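Local coordinates for CRISPR-associated protein, Cse1 family (PDB 4H3T) that probably serves as the large subunit of a type I-E CRISPR Cascade complex, taking part in the recognition of invading DNA, at residues A[17-22]-A[45-50]; A[49-54]-A[161-166]; A[56-61]-A[200-205]; A[128-133]-A[281-286]; A[167-172]-A[195-200]. The protein carries 1 engineered substitution. All coordinates share one frame; numbering follows the deposited sequence.

Interaction 1 (A[17-22]-A[45-50]); sequences WLPVRF and FDVDFP
P19, D46 and F45 bury the most surface where strand 18-22 meets the end of strand 42-45 and the loop behind it. P19 O accepts a hydrogen bond from D46 N at 2.8 Å, the donor standing above the carbonyl plane. The same oxygen lies 3.6 Å from F45 CA in a CH...O contact and sits at the edge of the F45 ring, 3.9 Å from CD1. That ring starts away from strand 18-22, with CG anti to the carbonyl carbon (chi1 -76°), and leans on I35 of helix 32-37. The pyrrolidine of P19 covers the loop backbone, its CB 3.5 Å from D46 O and its CG 4.2 Å from V47 CG1. Unlike F45, D46 starts toward strand 18-22, CG anti to the backbone N (chi1 179°), which lays CB 3.6 Å from V20 C. Its OD2 takes a hydrogen bond of 2.6 Å from a water that also donates to V20 O, and a salt bridge to R27 gives this carboxylate a second partner. V20 and F45 form an antiparallel non-hydrogen-bonded pair with diverging side chains at the end of strand 42-45, in the three-stranded antiparallel sheet ordered 27-30, 18-22, 42-45.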
# COMPACT_ATOMS: atom_id res chain seq x y z
N TRP A 17 16.03 -8.98 -13.57
CA TRP A 17 14.70 -9.40 -13.20
C TRP A 17 13.83 -8.32 -12.53
O TRP A 17 12.66 -8.59 -12.29
CB TRP A 17 14.74 -10.65 -12.28
CG TRP A 17 15.41 -10.46 -10.97
CD1 TRP A 17 16.74 -10.31 -10.74
CD2 TRP A 17 14.77 -10.39 -9.70
NE1 TRP A 17 16.97 -10.12 -9.41
CE2 TRP A 17 15.78 -10.23 -8.73
CE3 TRP A 17 13.44 -10.59 -9.26
CZ2 TRP A 17 15.52 -10.22 -7.35
CZ3 TRP A 17 13.18 -10.61 -7.90
CH2 TRP A 17 14.22 -10.44 -6.95
N LEU A 18 14.40 -7.16 -12.17
CA LEU A 18 13.71 -6.09 -11.44
C LEU A 18 13.35 -4.98 -12.42
O LEU A 18 14.24 -4.32 -12.94
CB LEU A 18 14.62 -5.57 -10.32
CG LEU A 18 14.98 -6.64 -9.29
CD1 LEU A 18 16.11 -6.21 -8.47
CD2 LEU A 18 13.81 -6.97 -8.39
N PRO A 19 12.06 -4.82 -12.76
CA PRO A 19 11.69 -3.82 -13.78
C PRO A 19 11.74 -2.40 -13.21
O PRO A 19 11.15 -2.11 -12.17
CB PRO A 19 10.28 -4.22 -14.20
CG PRO A 19 9.81 -5.13 -13.19
CD PRO A 19 10.87 -5.52 -12.25
N VAL A 20 12.45 -1.55 -13.89
CA VAL A 20 12.63 -0.17 -13.46
C VAL A 20 12.43 0.77 -14.62
O VAL A 20 12.50 0.37 -15.78
CB VAL A 20 14.00 0.07 -12.78
CG1 VAL A 20 14.15 -0.77 -11.54
CG2 VAL A 20 15.14 -0.18 -13.76
N ARG A 21 12.24 2.03 -14.29
CA ARG A 21 12.19 3.12 -15.25
C ARG A 21 13.40 4.03 -14.99
O ARG A 21 13.61 4.45 -13.85
CB ARG A 21 10.88 3.88 -15.11
CG ARG A 21 10.79 5.12 -16.00
CD ARG A 21 9.52 5.87 -15.61
NE ARG A 21 8.33 5.34 -16.28
CZ ARG A 21 7.98 5.60 -17.54
NH1 ARG A 21 8.76 6.36 -18.31
NH2 ARG A 21 6.87 5.09 -18.05
N PHE A 22 14.20 4.28 -16.00
CA PHE A 22 15.41 5.07 -15.90
C PHE A 22 15.07 6.55 -16.08
O PHE A 22 14.04 6.86 -16.68
CB PHE A 22 16.45 4.61 -16.93
CG PHE A 22 17.19 3.37 -16.50
CD1 PHE A 22 18.35 3.46 -15.75
CD2 PHE A 22 16.71 2.10 -16.84
CE1 PHE A 22 19.01 2.32 -15.32
CE2 PHE A 22 17.44 0.96 -16.51
CZ PHE A 22 18.61 1.08 -15.79
N PHE A 45 10.77 1.78 -9.48
CA PHE A 45 10.22 0.51 -9.92
C PHE A 45 9.22 0.73 -11.01
O PHE A 45 8.59 1.74 -11.02
CB PHE A 45 9.56 -0.24 -8.76
CG PHE A 45 10.55 -0.88 -7.83
CD1 PHE A 45 11.32 -1.96 -8.24
CD2 PHE A 45 10.70 -0.43 -6.52
CE1 PHE A 45 12.25 -2.54 -7.38
CE2 PHE A 45 11.66 -0.98 -5.68
CZ PHE A 45 12.40 -2.03 -6.09
N ASP A 46 9.07 -0.22 -11.94
CA ASP A 46 8.13 -0.12 -13.04
C ASP A 46 7.39 -1.44 -13.13
O ASP A 46 7.51 -2.16 -14.11
CB ASP A 46 8.93 0.22 -14.29
CG ASP A 46 8.07 0.33 -15.53
OD1 ASP A 46 6.92 0.73 -15.40
OD2 ASP A 46 8.57 0.03 -16.62
N VAL A 47 6.65 -1.80 -12.08
CA VAL A 47 6.07 -3.14 -12.02
C VAL A 47 4.70 -3.19 -12.70
O VAL A 47 4.00 -2.22 -12.78
CB VAL A 47 6.02 -3.73 -10.59
CG1 VAL A 47 7.42 -3.82 -9.99
CG2 VAL A 47 5.11 -2.95 -9.70
N ASP A 48 4.30 -4.40 -12.99
CA ASP A 48 3.16 -4.86 -13.76
C ASP A 48 1.88 -5.13 -12.87
O ASP A 48 0.78 -5.28 -13.39
CB ASP A 48 3.63 -6.21 -14.48
CG ASP A 48 4.71 -7.14 -13.77
OD1 ASP A 48 4.38 -8.35 -13.51
OD2 ASP A 48 5.94 -6.61 -13.41
N PHE A 49 2.05 -5.24 -11.56
CA PHE A 49 0.94 -5.59 -10.66
C PHE A 49 1.21 -4.94 -9.33
O PHE A 49 2.35 -4.93 -8.90
CB PHE A 49 0.82 -7.13 -10.61
CG PHE A 49 -0.45 -7.55 -9.91
CD1 PHE A 49 -1.66 -7.55 -10.59
CD2 PHE A 49 -0.47 -7.75 -8.53
CE1 PHE A 49 -2.85 -7.87 -9.93
CE2 PHE A 49 -1.65 -8.01 -7.87
CZ PHE A 49 -2.83 -8.10 -8.57
N PRO A 50 0.20 -4.35 -8.68
CA PRO A 50 0.45 -3.49 -7.51
C PRO A 50 1.11 -4.11 -6.30
O PRO A 50 1.88 -3.44 -5.68
CB PRO A 50 -0.93 -2.99 -7.13
CG PRO A 50 -1.78 -3.20 -8.32
CD PRO A 50 -1.22 -4.28 -9.11
O HOH W 1 10.55 -1.68 -16.71

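Interaction 2 (A[49-54]-A[161-166]); sequences FPTLEP and ARWLVE
A type I turn (F49-L52) leading into helix 52-68 packs against one side of helix 157-170. L52 lays CD2 over a face of the W163 six-membered ring, 4.1 Å from its centroid and 20° off the normal, a CH-pi contact. The same methyl is wedged against the other helix, 3.7 Å from both E166 CB and R162 O. F49 reaches W163 obliquely, its CB 3.7 Å from CH2. Beside these, T51 OG1, in the crowded position between backbone N and carbonyl carbon, donates 2.7 Å to the anti lone pair of E166 OE2; a bend at chi2 (-91°) swings the carboxylate toward the threonine. An alanine at E166 would remove the acceptor of the T51 hydroxyl and would probably loosen the turn against the helix. One turn away, R162 sends its guanidinium to W17 O and E29. V165 packs on L56 and L59 further along helix 52-68, W163 touches A133, and P50 and T51 rest on L379 of strand 375-387.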
# COMPACT_ATOMS: atom_id res chain seq x y z
N PHE A 49 2.05 -5.24 -11.56
CA PHE A 49 0.94 -5.59 -10.66
C PHE A 49 1.21 -4.94 -9.33
O PHE A 49 2.35 -4.93 -8.90
CB PHE A 49 0.82 -7.13 -10.61
CG PHE A 49 -0.45 -7.55 -9.91
CD1 PHE A 49 -1.66 -7.55 -10.59
CD2 PHE A 49 -0.47 -7.75 -8.53
CE1 PHE A 49 -2.85 -7.87 -9.93
CE2 PHE A 49 -1.65 -8.01 -7.87
CZ PHE A 49 -2.83 -8.10 -8.57
N PRO A 50 0.20 -4.35 -8.68
CA PRO A 50 0.45 -3.49 -7.51
C PRO A 50 1.11 -4.11 -6.30
O PRO A 50 1.88 -3.44 -5.68
CB PRO A 50 -0.93 -2.99 -7.13
CG PRO A 50 -1.78 -3.20 -8.32
CD PRO A 50 -1.22 -4.28 -9.11
N THR A 51 0.89 -5.37 -6.04
CA THR A 51 1.46 -6.00 -4.86
C THR A 51 2.96 -6.21 -5.02
O THR A 51 3.68 -6.37 -4.05
CB THR A 51 0.78 -7.32 -4.57
OG1 THR A 51 0.85 -8.13 -5.70
CG2 THR A 51 -0.63 -7.16 -4.18
N LEU A 52 3.43 -6.22 -6.23
CA LEU A 52 4.85 -6.42 -6.42
C LEU A 52 5.72 -5.25 -5.84
O LEU A 52 6.87 -5.47 -5.46
CB LEU A 52 5.16 -6.58 -7.91
CG LEU A 52 4.63 -7.87 -8.60
CD1 LEU A 52 4.91 -7.82 -10.14
CD2 LEU A 52 5.36 -9.07 -8.10
N GLU A 53 5.25 -4.03 -5.93
CA GLU A 53 6.10 -2.90 -5.56
C GLU A 53 6.43 -2.87 -4.07
O GLU A 53 7.60 -2.84 -3.77
CB GLU A 53 5.52 -1.58 -6.07
CG GLU A 53 6.51 -0.46 -5.86
CD GLU A 53 6.15 0.82 -6.59
OE1 GLU A 53 5.24 0.75 -7.44
OE2 GLU A 53 6.79 1.87 -6.35
N PRO A 54 5.48 -2.99 -3.13
CA PRO A 54 5.87 -3.03 -1.69
C PRO A 54 6.77 -4.23 -1.38
O PRO A 54 7.72 -4.17 -0.60
CB PRO A 54 4.51 -3.18 -0.97
CG PRO A 54 3.51 -2.73 -1.93
CD PRO A 54 4.01 -2.96 -3.30
N ALA A 161 10.79 -15.38 -10.07
CA ALA A 161 11.48 -14.73 -8.92
C ALA A 161 10.63 -13.58 -8.35
O ALA A 161 10.52 -13.46 -7.13
CB ALA A 161 12.83 -14.21 -9.34
N ARG A 162 10.06 -12.73 -9.22
CA ARG A 162 9.23 -11.62 -8.76
C ARG A 162 8.01 -12.14 -8.01
O ARG A 162 7.72 -11.68 -6.90
CB ARG A 162 8.77 -10.76 -9.91
CG ARG A 162 9.87 -9.92 -10.49
CD ARG A 162 9.36 -8.90 -11.47
NE ARG A 162 8.68 -9.45 -12.64
CZ ARG A 162 9.21 -9.64 -13.83
NH1 ARG A 162 10.50 -9.47 -14.03
NH2 ARG A 162 8.46 -10.09 -14.83
N TRP A 163 7.32 -13.15 -8.57
CA TRP A 163 6.14 -13.68 -7.92
C TRP A 163 6.44 -14.46 -6.65
O TRP A 163 5.58 -14.52 -5.74
CB TRP A 163 5.31 -14.50 -8.83
CG TRP A 163 4.63 -13.67 -9.87
CD1 TRP A 163 4.82 -13.74 -11.22
CD2 TRP A 163 3.61 -12.71 -9.66
NE1 TRP A 163 3.97 -12.87 -11.86
CE2 TRP A 163 3.30 -12.15 -10.93
CE3 TRP A 163 3.04 -12.13 -8.51
CZ2 TRP A 163 2.32 -11.17 -11.08
CZ3 TRP A 163 2.08 -11.16 -8.67
CH2 TRP A 163 1.77 -10.65 -9.95
N LEU A 164 7.63 -15.05 -6.57
CA LEU A 164 8.09 -15.76 -5.39
C LEU A 164 8.23 -14.79 -4.19
O LEU A 164 7.74 -15.09 -3.12
CB LEU A 164 9.42 -16.43 -5.71
CG LEU A 164 10.18 -17.12 -4.64
CD1 LEU A 164 9.37 -18.26 -4.04
CD2 LEU A 164 11.49 -17.65 -5.20
N VAL A 165 8.83 -13.61 -4.43
CA VAL A 165 9.00 -12.57 -3.46
C VAL A 165 7.64 -12.07 -3.04
O VAL A 165 7.35 -11.95 -1.85
CB VAL A 165 9.90 -11.45 -3.99
CG1 VAL A 165 9.95 -10.29 -2.96
CG2 VAL A 165 11.32 -11.97 -4.23
N GLU A 166 6.74 -11.90 -3.99
CA GLU A 166 5.41 -11.43 -3.69
C GLU A 166 4.61 -12.44 -2.90
O GLU A 166 3.87 -12.04 -2.00
CB GLU A 166 4.68 -11.05 -5.00
CG GLU A 166 3.32 -10.36 -4.85
CD GLU A 166 2.08 -11.24 -4.81
OE1 GLU A 166 2.24 -12.47 -4.68
OE2 GLU A 166 0.94 -10.69 -4.83

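Interaction 3 (A[56-61]-A[200-205]); sequences LLRLVL and IGFVAP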
# COMPACT_ATOMS: atom_id res chain seq x y z
N LEU A 56 8.89 -5.92 -3.44
CA LEU A 56 10.24 -5.74 -4.00
C LEU A 56 10.97 -4.57 -3.31
O LEU A 56 12.15 -4.68 -3.06
CB LEU A 56 10.18 -5.50 -5.50
CG LEU A 56 9.72 -6.73 -6.39
CD1 LEU A 56 9.58 -6.29 -7.83
CD2 LEU A 56 10.65 -7.91 -6.17
N LEU A 57 10.25 -3.54 -2.90
CA LEU A 57 10.87 -2.40 -2.19
C LEU A 57 11.42 -2.87 -0.86
O LEU A 57 12.56 -2.57 -0.55
CB LEU A 57 9.90 -1.25 -1.99
CG LEU A 57 10.40 -0.05 -1.11
CD1 LEU A 57 11.61 0.62 -1.73
CD2 LEU A 57 9.33 0.94 -0.90
N ARG A 58 10.62 -3.63 -0.09
CA ARG A 58 11.07 -4.15 1.20
C ARG A 58 12.22 -5.13 1.06
O ARG A 58 13.15 -5.07 1.84
CB ARG A 58 9.92 -4.75 1.98
CG ARG A 58 9.02 -3.64 2.44
CD ARG A 58 7.67 -4.06 2.85
NE ARG A 58 7.63 -4.90 4.04
CZ ARG A 58 7.27 -4.54 5.26
NH1 ARG A 58 7.08 -3.26 5.55
NH2 ARG A 58 7.14 -5.45 6.22
N LEU A 59 12.25 -5.94 0.01
CA LEU A 59 13.39 -6.82 -0.23
C LEU A 59 14.67 -6.01 -0.42
O LEU A 59 15.74 -6.34 0.11
CB LEU A 59 13.13 -7.67 -1.50
CG LEU A 59 14.40 -8.41 -2.07
CD1 LEU A 59 14.78 -9.46 -1.14
CD2 LEU A 59 14.09 -9.09 -3.42
N VAL A 60 14.58 -5.01 -1.27
CA VAL A 60 15.71 -4.14 -1.60
C VAL A 60 16.15 -3.31 -0.36
O VAL A 60 17.35 -3.15 -0.15
CB VAL A 60 15.44 -3.26 -2.86
CG1 VAL A 60 16.56 -2.28 -3.12
CG2 VAL A 60 15.33 -4.17 -4.08
N LEU A 61 15.24 -2.92 0.49
CA LEU A 61 15.63 -2.20 1.73
C LEU A 61 16.38 -3.11 2.71
O LEU A 61 17.31 -2.68 3.34
CB LEU A 61 14.39 -1.65 2.41
CG LEU A 61 13.74 -0.42 1.74
CD1 LEU A 61 12.32 -0.19 2.32
CD2 LEU A 61 14.62 0.83 1.88
N ILE A 200 -1.25 -5.97 6.60
CA ILE A 200 -1.01 -4.57 7.01
C ILE A 200 -1.50 -3.58 5.92
O ILE A 200 -1.60 -3.90 4.73
CB ILE A 200 0.46 -4.24 7.39
CG1 ILE A 200 1.46 -4.45 6.23
CG2 ILE A 200 0.90 -5.02 8.61
CD1 ILE A 200 2.68 -3.63 6.29
N GLY A 201 -1.73 -2.37 6.37
CA GLY A 201 -1.94 -1.21 5.52
C GLY A 201 -0.56 -0.64 5.24
O GLY A 201 0.07 -0.09 6.13
N PHE A 202 -0.04 -0.79 4.01
CA PHE A 202 1.34 -0.36 3.67
C PHE A 202 1.38 1.08 3.19
O PHE A 202 0.51 1.49 2.43
CB PHE A 202 1.89 -1.27 2.62
CG PHE A 202 3.22 -0.88 2.01
CD1 PHE A 202 4.42 -1.31 2.58
CD2 PHE A 202 3.29 -0.00 0.94
CE1 PHE A 202 5.65 -0.90 2.04
CE2 PHE A 202 4.48 0.35 0.38
CZ PHE A 202 5.66 -0.07 0.94
N VAL A 203 2.33 1.85 3.69
CA VAL A 203 2.57 3.22 3.27
C VAL A 203 4.08 3.43 3.22
O VAL A 203 4.76 3.07 4.15
CB VAL A 203 1.84 4.31 4.11
CG1 VAL A 203 2.24 4.26 5.60
CG2 VAL A 203 2.14 5.70 3.53
N ALA A 204 4.57 4.03 2.16
CA ALA A 204 6.01 4.31 2.03
C ALA A 204 6.21 5.54 1.14
O ALA A 204 5.50 5.74 0.15
CB ALA A 204 6.76 3.12 1.47
N PRO A 205 7.17 6.39 1.51
CA PRO A 205 7.45 7.54 0.67
C PRO A 205 8.29 7.16 -0.55
O PRO A 205 9.15 6.26 -0.52
CB PRO A 205 8.25 8.47 1.60
CG PRO A 205 9.03 7.48 2.43
CD PRO A 205 8.05 6.38 2.71
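F202 extends with CG anti to its backbone N (chi1 173°), L57 takes the same anti placement, and R58 bends at chi3 (66°), so that all three side chains fill the gap between helix 56-61 and strand 202-205. This is helix-on-sheet packing: helix 52-68 lies over the antiparallel sheet ordered 202-206, 359-370, 375-387, at 202-206, one of its two outer strands. The short axes pass 11.5 Å apart at 60°, and the backbones stay well separated, L57 CA to A204 CA being 9.3 Å, so side chains alone bridge the layers. F202 and A204, two residues apart on the strand, both turn toward the helix. R58 and F202 meet tip to tip: the aliphatic R58 CD comes 3.8 Å from F202 CE1, obliquely to the ring, and the guanidinium plane is steeply inclined to it. The charged end of R58 runs past F202, with I200 CD1 4.5 Å from its NH1, and is held by a salt bridge to D298 and a hydrogen bond to H300. These partners would be expected to offset the cost of burying a positive charge here. H300 also meets the F202 ring and so lines both groups. L57 completes the contact through one methyl, CD2, which lies 4.1 Å from A204 CB and, at the edge of the F202 ring, 4.2 Å from CZ.

Interaction 4 (A[128-133]-A[281-286]); sequences ANSLVA and VLICAG
L131 and I283 cross obliquely, and their terminal methyls touch where they cross, L131 CD1 3.9 Å from I283 CD1. The leucine sends CG anti to its backbone N (chi1 -161°), out from the 3-10 segment 128-131, while I283 puts CG1 anti to its carbonyl carbon (chi1 -54°) so that the long branch projects from strand 281-285. V281, two residues back on the same side of the strand, divides its branches: CG2 meets L131 CD2 at 4.3 Å, and CG1, in the crowded position between backbone N and carbonyl carbon, comes 4.0 Å from A128 CA. S130 OG is pressed close to that methyl, 3.3 Å from V281 CG1, with I283 CD1 4.0 Å from S130 OG on the same, strand-facing side. The hydroxyl is hydrogen-bonded to T127 O. The segment's own turn is fixed by L131 N donating to A128 O at 3.0 Å. Backbone pairing continues next door, V281 with K126 and A128 with P279, where strand 126-127 joins strand 275-289 in a mixed sheet. L267 of strand 263-272 touches L131 and V281, and helix 157-170 covers the cluster with W163 on L131 and R167 on I283.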
# COMPACT_ATOMS: atom_id res chain seq x y z
N ALA A 128 2.83 -23.47 -12.69
CA ALA A 128 3.40 -22.23 -12.23
C ALA A 128 2.49 -21.00 -12.32
O ALA A 128 2.70 -20.03 -11.58
CB ALA A 128 4.68 -21.99 -12.94
N ASN A 129 1.42 -21.06 -13.09
CA ASN A 129 0.45 -19.96 -13.14
C ASN A 129 -0.18 -19.72 -11.74
O ASN A 129 -0.53 -18.59 -11.45
CB ASN A 129 -0.61 -20.29 -14.20
CG ASN A 129 -1.55 -19.17 -14.40
OD1 ASN A 129 -2.74 -19.27 -14.07
ND2 ASN A 129 -1.02 -18.07 -14.95
N SER A 130 -0.24 -20.74 -10.84
CA SER A 130 -0.74 -20.56 -9.45
C SER A 130 0.13 -19.54 -8.62
O SER A 130 -0.32 -19.03 -7.59
CB SER A 130 -0.78 -21.91 -8.74
OG SER A 130 0.55 -22.36 -8.52
N LEU A 131 1.39 -19.28 -9.04
CA LEU A 131 2.25 -18.30 -8.35
C LEU A 131 1.91 -16.87 -8.79
O LEU A 131 2.23 -15.91 -8.12
CB LEU A 131 3.72 -18.66 -8.74
CG LEU A 131 4.88 -18.20 -7.96
CD1 LEU A 131 4.79 -18.49 -6.48
CD2 LEU A 131 6.12 -18.79 -8.57
N VAL A 132 1.18 -16.72 -9.88
CA VAL A 132 0.83 -15.38 -10.39
C VAL A 132 -0.41 -14.87 -9.68
O VAL A 132 -1.38 -15.60 -9.63
CB VAL A 132 0.59 -15.44 -11.91
CG1 VAL A 132 0.07 -14.10 -12.46
CG2 VAL A 132 1.87 -15.91 -12.65
N ALA A 133 -0.40 -13.61 -9.19
CA ALA A 133 -1.60 -12.99 -8.65
C ALA A 133 -2.32 -12.31 -9.81
O ALA A 133 -1.67 -11.61 -10.63
CB ALA A 133 -1.25 -11.93 -7.61
N VAL A 281 5.18 -25.52 -9.65
CA VAL A 281 5.53 -24.95 -8.35
C VAL A 281 4.77 -25.72 -7.23
O VAL A 281 3.67 -26.24 -7.47
CB VAL A 281 5.22 -23.41 -8.28
CG1 VAL A 281 3.71 -23.14 -8.34
CG2 VAL A 281 5.80 -22.80 -7.02
N LEU A 282 5.34 -25.73 -6.04
CA LEU A 282 4.71 -26.26 -4.82
C LEU A 282 4.67 -25.10 -3.82
O LEU A 282 5.69 -24.47 -3.56
CB LEU A 282 5.48 -27.47 -4.29
CG LEU A 282 4.98 -28.11 -2.96
CD1 LEU A 282 3.51 -28.48 -2.98
CD2 LEU A 282 5.77 -29.35 -2.64
N ILE A 283 3.48 -24.77 -3.31
CA ILE A 283 3.28 -23.62 -2.40
C ILE A 283 2.55 -24.10 -1.18
O ILE A 283 1.41 -24.53 -1.29
CB ILE A 283 2.49 -22.48 -3.07
CG1 ILE A 283 3.12 -22.06 -4.39
CG2 ILE A 283 2.35 -21.28 -2.17
CD1 ILE A 283 2.22 -21.07 -5.16
N CYS A 284 3.18 -23.95 -0.02
CA CYS A 284 2.74 -24.45 1.28
C CYS A 284 2.83 -23.36 2.30
O CYS A 284 3.47 -22.32 2.10
CB CYS A 284 3.59 -25.65 1.70
SG CYS A 284 3.62 -26.99 0.50
N ALA A 285 2.23 -23.63 3.46
CA ALA A 285 2.24 -22.67 4.56
C ALA A 285 3.61 -22.44 5.14
O ALA A 285 4.39 -23.36 5.25
CB ALA A 285 1.32 -23.18 5.66
N GLY A 286 3.89 -21.21 5.52
CA GLY A 286 5.17 -20.89 6.17
C GLY A 286 4.97 -20.20 7.51
O GLY A 286 3.98 -20.42 8.24

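Interaction 5 (A[167-172]-A[195-200]); sequences RHAFGS and GYLAWI
Packing is tightest at A169 and G195, where the end of helix 157-170 abuts the start of helix 196-199. A169 O accepts from A198 N at 3.3 Å, in the carbonyl plane, and more weakly from L197 N at 2.9 Å; G195 CA adds a CH...O contact to it. G171 O takes a straighter bond, 163° at the hydrogen, from G195 N. A side chain on G195 would run into A169 O. G195 is the N-cap of the short helix, and A169 supplies a carbonyl to amides at its N-terminal end. F170 turns one ring face to L197, whose CB stands 3.7 Å from the ring centroid in a CH-pi contact, while F170 CD1 lies 4.1 Å from A198 CB. An alanine at F170 would take away the ring face that L197 CB rests on and would probably loosen the joint between the helices. The other flank is looser: H168 O and Y196 N share a water, 2.8 Å from H168 O, and the phenol of Y196 leads off to D298.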
# COMPACT_ATOMS: atom_id res chain seq x y z
N ARG A 167 4.72 -13.75 -3.22
CA ARG A 167 3.84 -14.73 -2.60
C ARG A 167 4.15 -14.94 -1.13
O ARG A 167 3.24 -15.25 -0.38
CB ARG A 167 3.89 -16.06 -3.38
CG ARG A 167 2.85 -17.04 -2.94
CD ARG A 167 1.43 -16.50 -2.93
NE ARG A 167 0.51 -17.60 -3.14
CZ ARG A 167 0.09 -18.04 -4.31
NH1 ARG A 167 -0.68 -19.12 -4.38
NH2 ARG A 167 0.45 -17.42 -5.42
N HIS A 168 5.40 -14.82 -0.71
CA HIS A 168 5.72 -14.94 0.71
C HIS A 168 5.06 -13.87 1.56
O HIS A 168 4.75 -14.10 2.74
CB HIS A 168 7.21 -14.84 0.93
CG HIS A 168 7.95 -16.11 0.73
ND1 HIS A 168 7.86 -17.13 1.63
CD2 HIS A 168 8.71 -16.51 -0.33
CE1 HIS A 168 8.66 -18.08 1.17
NE2 HIS A 168 9.15 -17.76 -0.03
N ALA A 169 4.78 -12.70 0.96
CA ALA A 169 4.22 -11.52 1.64
C ALA A 169 2.71 -11.36 1.46
O ALA A 169 2.09 -10.75 2.30
CB ALA A 169 4.93 -10.26 1.07
N PHE A 170 2.14 -11.77 0.31
CA PHE A 170 0.76 -11.47 -0.04
C PHE A 170 -0.10 -12.72 -0.26
O PHE A 170 -1.19 -12.60 -0.75
CB PHE A 170 0.71 -10.60 -1.33
CG PHE A 170 0.95 -9.14 -1.09
CD1 PHE A 170 -0.08 -8.32 -0.69
CD2 PHE A 170 2.19 -8.56 -1.36
CE1 PHE A 170 0.11 -6.94 -0.51
CE2 PHE A 170 2.38 -7.16 -1.21
CZ PHE A 170 1.32 -6.37 -0.79
N GLY A 171 0.32 -13.88 0.17
CA GLY A 171 -0.47 -15.07 -0.04
C GLY A 171 -1.79 -15.11 0.75
O GLY A 171 -2.03 -14.32 1.67
N SER A 172 -2.69 -15.99 0.36
CA SER A 172 -3.99 -16.11 1.02
C SER A 172 -4.03 -17.45 1.80
O SER A 172 -3.08 -18.26 1.72
CB SER A 172 -5.10 -16.05 -0.03
OG SER A 172 -5.19 -17.30 -0.72
N GLY A 195 -0.79 -13.53 4.02
CA GLY A 195 0.56 -12.99 4.15
C GLY A 195 0.58 -11.70 4.96
O GLY A 195 -0.42 -10.97 5.03
N TYR A 196 1.71 -11.42 5.54
CA TYR A 196 1.84 -10.24 6.40
C TYR A 196 1.59 -8.90 5.65
O TYR A 196 0.91 -8.04 6.19
CB TYR A 196 3.20 -10.24 7.04
CG TYR A 196 3.47 -8.99 7.86
CD1 TYR A 196 3.00 -8.87 9.15
CD2 TYR A 196 4.09 -7.89 7.29
CE1 TYR A 196 3.25 -7.72 9.91
CE2 TYR A 196 4.29 -6.73 8.01
CZ TYR A 196 3.96 -6.68 9.35
OH TYR A 196 4.15 -5.52 10.07
N LEU A 197 2.06 -8.76 4.41
CA LEU A 197 1.80 -7.54 3.63
C LEU A 197 0.35 -7.47 3.19
O LEU A 197 -0.16 -6.36 3.03
CB LEU A 197 2.73 -7.37 2.43
CG LEU A 197 4.13 -6.94 2.71
CD1 LEU A 197 4.87 -6.61 1.40
CD2 LEU A 197 4.14 -5.70 3.60
N ALA A 198 -0.31 -8.62 3.02
CA ALA A 198 -1.75 -8.66 2.73
C ALA A 198 -2.57 -8.17 3.99
O ALA A 198 -3.67 -7.66 3.84
CB ALA A 198 -2.20 -10.07 2.31
N TRP A 199 -2.03 -8.38 5.19
CA TRP A 199 -2.65 -7.97 6.44
C TRP A 199 -2.45 -6.50 6.76
O TRP A 199 -3.36 -5.85 7.25
CB TRP A 199 -2.08 -8.82 7.58
CG TRP A 199 -2.70 -8.50 8.90
CD1 TRP A 199 -4.02 -8.63 9.25
CD2 TRP A 199 -2.01 -8.04 10.08
NE1 TRP A 199 -4.19 -8.26 10.55
CE2 TRP A 199 -2.99 -7.84 11.07
CE3 TRP A 199 -0.68 -7.73 10.37
CZ2 TRP A 199 -2.68 -7.32 12.33
CZ3 TRP A 199 -0.37 -7.19 11.62
CH2 TRP A 199 -1.36 -7.03 12.60
N ILE A 200 -1.25 -5.97 6.60
CA ILE A 200 -1.01 -4.57 7.01
C ILE A 200 -1.50 -3.58 5.92
O ILE A 200 -1.60 -3.90 4.73
CB ILE A 200 0.46 -4.24 7.39
CG1 ILE A 200 1.46 -4.45 6.23
CG2 ILE A 200 0.90 -5.02 8.61
CD1 ILE A 200 2.68 -3.63 6.29
O HOH W 2 4.16 -13.03 5.25

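Helix 157-170 carries interactions 2 and 5, which meet where T51 O lies 3.2 Å from F170 CE2, and helix 52-68 carries interactions 2 and 3, with P54 CB 3.8 Å from F202 CE2. R162 ties interaction 2 to interaction 1, its NH1 2.9 Å from W17 O, in a probable hydrogen bond. Similarly, R167 NH2 lies 2.8 Å from S130 O, linking interaction 5 to interaction 4, whose A133 also borders W163. Interactions 3 and 5 share I200 and touch at R58 NE and L197 CD2, 3.6 Å apart. Interactions 3 and 4 remain about 12 Å apart at their nearest atoms. A glycerol, probably from crystallisation, lies about 4 Å from the Y196 side chain.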